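Local coordinates for viral structural protein 4 (Bombyx mori cytoplasmic polyhedrosis virus, PDB 6TZ0) that binds GTP and, as a partner of the viral RNA-dependent RNA polymerase inside the capsid, probably serves as an NTPase that assists transcription, at residues P324-E337 and T543-W557. Residues are numbered along the deposited sequence; the frame is centred on the assembly and turned at random.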
loop_
_atom_site.group_PDB
_atom_site.type_symbol
_atom_site.label_atom_id
_atom_site.label_comp_id
_atom_site.label_asym_id
_atom_site.label_seq_id
_atom_site.Cartn_x
_atom_site.Cartn_y
_atom_site.Cartn_z
ATOM N N PRO B 324 -27.669 23.459 -5.439
ATOM C CA PRO B 324 -26.483 23.186 -4.623
ATOM C C PRO B 324 -25.561 22.156 -5.257
ATOM O O PRO B 324 -25.982 21.302 -6.038
ATOM C CB PRO B 324 -27.073 22.673 -3.308
ATOM C CG PRO B 324 -28.422 22.188 -3.661
ATOM C CD PRO B 324 -28.909 23.069 -4.752
ATOM N N SER B 325 -24.282 22.258 -4.910
ATOM C CA SER B 325 -23.261 21.368 -5.438
ATOM C C SER B 325 -23.416 19.960 -4.872
ATOM O O SER B 325 -23.955 19.752 -3.787
ATOM C CB SER B 325 -21.871 21.904 -5.110
ATOM O OG SER B 325 -20.862 21.012 -5.540
ATOM N N GLY B 326 -22.919 18.987 -5.622
ATOM C CA GLY B 326 -23.025 17.605 -5.212
ATOM C C GLY B 326 -22.047 17.224 -4.126
ATOM O O GLY B 326 -22.405 16.495 -3.194
ATOM N N GLY B 327 -20.808 17.709 -4.225
ATOM C CA GLY B 327 -19.817 17.392 -3.213
ATOM C C GLY B 327 -20.079 18.073 -1.892
ATOM O O GLY B 327 -19.806 17.502 -0.831
ATOM N N ALA B 328 -20.620 19.292 -1.940
ATOM C CA ALA B 328 -20.991 20.007 -0.727
ATOM C C ALA B 328 -22.079 19.266 0.031
ATOM O O ALA B 328 -21.937 18.994 1.229
ATOM C CB ALA B 328 -21.447 21.418 -1.081
ATOM N N LEU B 329 -23.161 18.903 -0.667
ATOM C CA LEU B 329 -24.234 18.128 -0.054
ATOM C C LEU B 329 -23.759 16.757 0.388
ATOM O O LEU B 329 -24.260 16.230 1.382
ATOM C CB LEU B 329 -25.400 17.973 -1.024
ATOM C CG LEU B 329 -26.178 19.227 -1.400
ATOM C CD1 LEU B 329 -27.185 18.878 -2.460
ATOM C CD2 LEU B 329 -26.855 19.838 -0.196
ATOM N N ALA B 330 -22.778 16.186 -0.311
ATOM C CA ALA B 330 -22.218 14.896 0.073
ATOM C C ALA B 330 -21.500 14.969 1.416
ATOM O O ALA B 330 -21.738 14.143 2.304
ATOM C CB ALA B 330 -21.270 14.413 -1.014
ATOM N N VAL B 331 -20.629 15.965 1.588
ATOM C CA VAL B 331 -19.880 16.082 2.838
ATOM C C VAL B 331 -20.804 16.502 3.983
ATOM O O VAL B 331 -20.684 16.012 5.118
ATOM C CB VAL B 331 -18.700 17.052 2.643
ATOM C CG1 VAL B 331 -17.937 17.251 3.929
ATOM C CG2 VAL B 331 -17.768 16.521 1.578
ATOM N N LEU B 332 -21.788 17.354 3.691
ATOM C CA LEU B 332 -22.739 17.756 4.722
ATOM C C LEU B 332 -23.661 16.608 5.130
ATOM O O LEU B 332 -23.996 16.468 6.311
ATOM C CB LEU B 332 -23.548 18.948 4.234
ATOM C CG LEU B 332 -22.786 20.259 4.089
ATOM C CD1 LEU B 332 -23.650 21.251 3.369
ATOM C CD2 LEU B 332 -22.367 20.783 5.442
ATOM N N SER B 333 -24.059 15.755 4.186
ATOM C CA SER B 333 -24.869 14.601 4.548
ATOM C C SER B 333 -24.044 13.535 5.253
ATOM O O SER B 333 -24.591 12.751 6.032
ATOM C CB SER B 333 -25.535 14.014 3.310
ATOM O OG SER B 333 -24.573 13.418 2.469
ATOM N N LYS B 334 -22.737 13.486 4.991
ATOM C CA LYS B 334 -21.841 12.649 5.783
ATOM C C LYS B 334 -21.828 13.102 7.239
ATOM O O LYS B 334 -21.898 12.277 8.165
ATOM C CB LYS B 334 -20.442 12.703 5.173
ATOM C CG LYS B 334 -19.440 11.720 5.714
ATOM C CD LYS B 334 -18.142 11.850 4.949
ATOM C CE LYS B 334 -17.119 10.853 5.428
ATOM N NZ LYS B 334 -15.828 11.028 4.713
ATOM N N PHE B 335 -21.798 14.419 7.456
ATOM C CA PHE B 335 -21.913 14.946 8.814
ATOM C C PHE B 335 -23.273 14.648 9.438
ATOM O O PHE B 335 -23.352 14.340 10.629
ATOM C CB PHE B 335 -21.652 16.447 8.836
ATOM C CG PHE B 335 -21.934 17.084 10.166
ATOM C CD1 PHE B 335 -21.175 16.764 11.274
ATOM C CD2 PHE B 335 -22.940 18.025 10.300
ATOM C CE1 PHE B 335 -21.433 17.350 12.492
ATOM C CE2 PHE B 335 -23.193 18.616 11.514
ATOM C CZ PHE B 335 -22.433 18.283 12.604
ATOM N N LEU B 336 -24.351 14.729 8.658
ATOM C CA LEU B 336 -25.670 14.463 9.231
ATOM C C LEU B 336 -25.862 12.989 9.560
ATOM O O LEU B 336 -26.558 12.656 10.530
ATOM C CB LEU B 336 -26.768 14.939 8.291
ATOM C CG LEU B 336 -26.825 16.450 8.107
ATOM C CD1 LEU B 336 -27.960 16.819 7.186
ATOM C CD2 LEU B 336 -26.954 17.139 9.444
ATOM N N GLU B 337 -25.251 12.102 8.773
ATOM C CA GLU B 337 -25.209 10.686 9.117
ATOM C C GLU B 337 -24.442 10.455 10.411
ATOM O O GLU B 337 -24.821 9.600 11.219
ATOM C CB GLU B 337 -24.586 9.896 7.965
ATOM C CG GLU B 337 -24.384 8.413 8.229
ATOM C CD GLU B 337 -25.680 7.656 8.433
ATOM O OE1 GLU B 337 -26.705 8.038 7.832
ATOM O OE2 GLU B 337 -25.682 6.688 9.224
ATOM N N THR B 543 -13.708 21.081 0.717
ATOM C CA THR B 543 -14.871 21.291 -0.136
ATOM C C THR B 543 -15.545 22.611 0.210
ATOM O O THR B 543 -15.782 22.912 1.381
ATOM C CB THR B 543 -15.871 20.147 0.011
ATOM O OG1 THR B 543 -16.502 20.233 1.288
ATOM C CG2 THR B 543 -15.163 18.825 -0.071
ATOM N N THR B 544 -15.835 23.406 -0.810
ATOM C CA THR B 544 -16.378 24.741 -0.619
ATOM C C THR B 544 -17.895 24.670 -0.530
ATOM O O THR B 544 -18.547 24.078 -1.393
ATOM C CB THR B 544 -15.947 25.654 -1.764
ATOM O OG1 THR B 544 -14.518 25.719 -1.799
ATOM C CG2 THR B 544 -16.491 27.041 -1.569
ATOM N N VAL B 545 -18.449 25.255 0.530
ATOM C CA VAL B 545 -19.874 25.195 0.821
ATOM C C VAL B 545 -20.367 26.618 1.055
ATOM O O VAL B 545 -19.710 27.394 1.753
ATOM C CB VAL B 545 -20.161 24.307 2.050
ATOM C CG1 VAL B 545 -21.622 24.255 2.344
ATOM C CG2 VAL B 545 -19.664 22.902 1.840
ATOM N N TYR B 546 -21.508 26.968 0.456
ATOM C CA TYR B 546 -22.201 28.223 0.697
ATOM C C TYR B 546 -23.262 28.042 1.776
ATOM O O TYR B 546 -23.641 26.911 2.087
ATOM C CB TYR B 546 -22.828 28.724 -0.602
ATOM C CG TYR B 546 -21.816 29.176 -1.617
ATOM C CD1 TYR B 546 -21.084 30.335 -1.418
ATOM C CD2 TYR B 546 -21.633 28.481 -2.797
ATOM C CE1 TYR B 546 -20.165 30.756 -2.340
ATOM C CE2 TYR B 546 -20.722 28.904 -3.730
ATOM C CZ TYR B 546 -19.991 30.043 -3.500
ATOM O OH TYR B 546 -19.078 30.468 -4.431
ATOM N N PRO B 547 -23.738 29.134 2.402
ATOM C CA PRO B 547 -24.773 28.989 3.444
ATOM C C PRO B 547 -26.093 28.377 2.994
ATOM O O PRO B 547 -26.695 27.615 3.767
ATOM C CB PRO B 547 -24.960 30.430 3.929
ATOM C CG PRO B 547 -23.663 31.049 3.728
ATOM C CD PRO B 547 -23.117 30.472 2.470
ATOM N N PHE B 548 -26.568 28.674 1.780
ATOM C CA PHE B 548 -27.837 28.089 1.352
ATOM C C PHE B 548 -27.690 26.594 1.115
ATOM O O PHE B 548 -28.660 25.847 1.261
ATOM C CB PHE B 548 -28.376 28.796 0.100
ATOM C CG PHE B 548 -27.690 28.409 -1.183
ATOM C CD1 PHE B 548 -26.481 28.974 -1.537
ATOM C CD2 PHE B 548 -28.291 27.525 -2.067
ATOM C CE1 PHE B 548 -25.862 28.620 -2.712
ATOM C CE2 PHE B 548 -27.674 27.171 -3.246
ATOM C CZ PHE B 548 -26.466 27.721 -3.570
ATOM N N GLU B 549 -26.474 26.143 0.809
ATOM C CA GLU B 549 -26.204 24.715 0.696
ATOM C C GLU B 549 -26.261 24.028 2.057
ATOM O O GLU B 549 -26.783 22.914 2.172
ATOM C CB GLU B 549 -24.849 24.512 0.030
ATOM C CG GLU B 549 -24.832 24.993 -1.402
ATOM C CD GLU B 549 -23.475 24.878 -2.060
ATOM O OE1 GLU B 549 -22.479 24.637 -1.354
ATOM O OE2 GLU B 549 -23.407 25.006 -3.297
ATOM N N MET B 550 -25.748 24.683 3.100
ATOM C CA MET B 550 -25.853 24.134 4.448
ATOM C C MET B 550 -27.278 24.147 4.973
ATOM O O MET B 550 -27.620 23.323 5.823
ATOM C CB MET B 550 -24.935 24.879 5.413
ATOM C CG MET B 550 -23.539 24.317 5.450
ATOM S SD MET B 550 -22.374 25.142 6.536
ATOM C CE MET B 550 -21.901 26.463 5.440
ATOM N N LEU B 551 -28.120 25.064 4.504
ATOM C CA LEU B 551 -29.520 24.974 4.905
ATOM C C LEU B 551 -30.265 23.903 4.111
ATOM O O LEU B 551 -31.124 23.192 4.659
ATOM C CB LEU B 551 -30.198 26.332 4.752
ATOM C CG LEU B 551 -29.638 27.409 5.675
ATOM C CD1 LEU B 551 -30.307 28.745 5.431
ATOM C CD2 LEU B 551 -29.777 26.989 7.127
ATOM N N GLU B 552 -29.936 23.768 2.825
ATOM C CA GLU B 552 -30.564 22.764 1.978
ATOM C C GLU B 552 -30.193 21.358 2.420
ATOM O O GLU B 552 -30.986 20.426 2.245
ATOM C CB GLU B 552 -30.155 23.010 0.526
ATOM C CG GLU B 552 -30.868 22.163 -0.509
ATOM C CD GLU B 552 -32.340 22.505 -0.632
ATOM O OE1 GLU B 552 -32.710 23.664 -0.349
ATOM O OE2 GLU B 552 -33.130 21.614 -1.009
ATOM N N SER B 553 -29.009 21.201 3.014
ATOM C CA SER B 553 -28.604 19.920 3.579
ATOM C C SER B 553 -29.522 19.484 4.715
ATOM O O SER B 553 -29.877 18.305 4.809
ATOM C CB SER B 553 -27.165 20.011 4.073
ATOM O OG SER B 553 -26.784 18.816 4.718
ATOM N N ILE B 554 -29.910 20.415 5.590
ATOM C CA ILE B 554 -30.826 20.073 6.673
ATOM C C ILE B 554 -32.223 19.815 6.125
ATOM O O ILE B 554 -32.912 18.887 6.567
ATOM C CB ILE B 554 -30.826 21.179 7.746
ATOM C CG1 ILE B 554 -29.468 21.278 8.426
ATOM C CG2 ILE B 554 -31.886 20.945 8.809
ATOM C CD1 ILE B 554 -29.387 22.455 9.346
ATOM N N ARG B 555 -32.649 20.595 5.126
ATOM C CA ARG B 555 -33.994 20.392 4.589
ATOM C C ARG B 555 -34.132 19.094 3.798
ATOM O O ARG B 555 -35.231 18.538 3.729
ATOM C CB ARG B 555 -34.418 21.570 3.721
ATOM C CG ARG B 555 -34.725 22.817 4.506
ATOM C CD ARG B 555 -35.214 23.928 3.603
ATOM N NE ARG B 555 -36.515 23.626 3.011
ATOM C CZ ARG B 555 -36.715 23.379 1.719
ATOM N NH1 ARG B 555 -35.695 23.395 0.872
ATOM N NH2 ARG B 555 -37.933 23.117 1.271
ATOM N N ARG B 556 -33.057 18.588 3.202
ATOM C CA ARG B 556 -33.191 17.384 2.392
ATOM C C ARG B 556 -33.013 16.091 3.172
ATOM O O ARG B 556 -33.364 15.025 2.658
ATOM C CB ARG B 556 -32.196 17.400 1.231
ATOM C CG ARG B 556 -32.533 18.412 0.174
ATOM C CD ARG B 556 -31.625 18.277 -1.018
ATOM N NE ARG B 556 -31.940 19.275 -2.031
ATOM C CZ ARG B 556 -31.331 19.365 -3.203
ATOM N NH1 ARG B 556 -30.382 18.503 -3.523
ATOM N NH2 ARG B 556 -31.686 20.309 -4.061
ATOM N N TRP B 557 -32.471 16.151 4.382
ATOM C CA TRP B 557 -32.249 14.952 5.174
ATOM C C TRP B 557 -33.574 14.475 5.747
ATOM O O TRP B 557 -34.292 15.248 6.384
ATOM C CB TRP B 557 -31.251 15.244 6.293
ATOM C CG TRP B 557 -30.793 14.050 7.062
ATOM C CD1 TRP B 557 -31.225 13.658 8.288
ATOM C CD2 TRP B 557 -29.792 13.107 6.669
ATOM N NE1 TRP B 557 -30.566 12.525 8.681
ATOM C CE2 TRP B 557 -29.682 12.163 7.702
ATOM C CE3 TRP B 557 -28.986 12.961 5.538
ATOM C CZ2 TRP B 557 -28.799 11.091 7.642
ATOM C CZ3 TRP B 557 -28.107 11.899 5.483
ATOM C CH2 TRP B 557 -28.020 10.979 6.528
#
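L336 lies against one face of the W557 indole: CB stands 4.0 Å from the centroid of the six-membered ring and only 14° off its normal, the geometry of a CH-pi contact. With CG anti to its own backbone N (chi1 -172°), W557 lays its ring alongside the S333-E337 turn of the helix, where E337 OE1 meets the ring edge in plane, 3.5 Å from CH2. One helical turn earlier, S553 is a knob in the hole formed by L329, L332, S333 and L336, with its OG 3.3 Å from L332 CB. The segment axes of helices 326-337 and 547-556 cross at -53° and approach to 9.6 Å. Strand 543-545 is an outermost strand of a parallel five-stranded sheet, which also carries the P-loop that binds GTP; helix 326-337 crosses this strand nearly perpendicularly, V545 CG2 meeting A328 CB at 3.7 Å. L332 sends CD1 to both V545 CG1 and M550 CG. At the other end, E549 stretches its carboxylate to the N-terminal end of helix 326-337, where S325 is the N-cap residue. Its OE2 accepts a weak but fairly straight bond from S325 N (3.3 Å) and forms a salt bridge with NH1 of R377 of the RNA-dependent RNA polymerase chain, while OE1 receives Y546 N at 3.1 Å from above the carboxylate plane. Beside it, P324 CG rests over one face of the R556 guanidinium, whose NE is salt-bridged to E552 OE2 through that oxygen's anti lone pair.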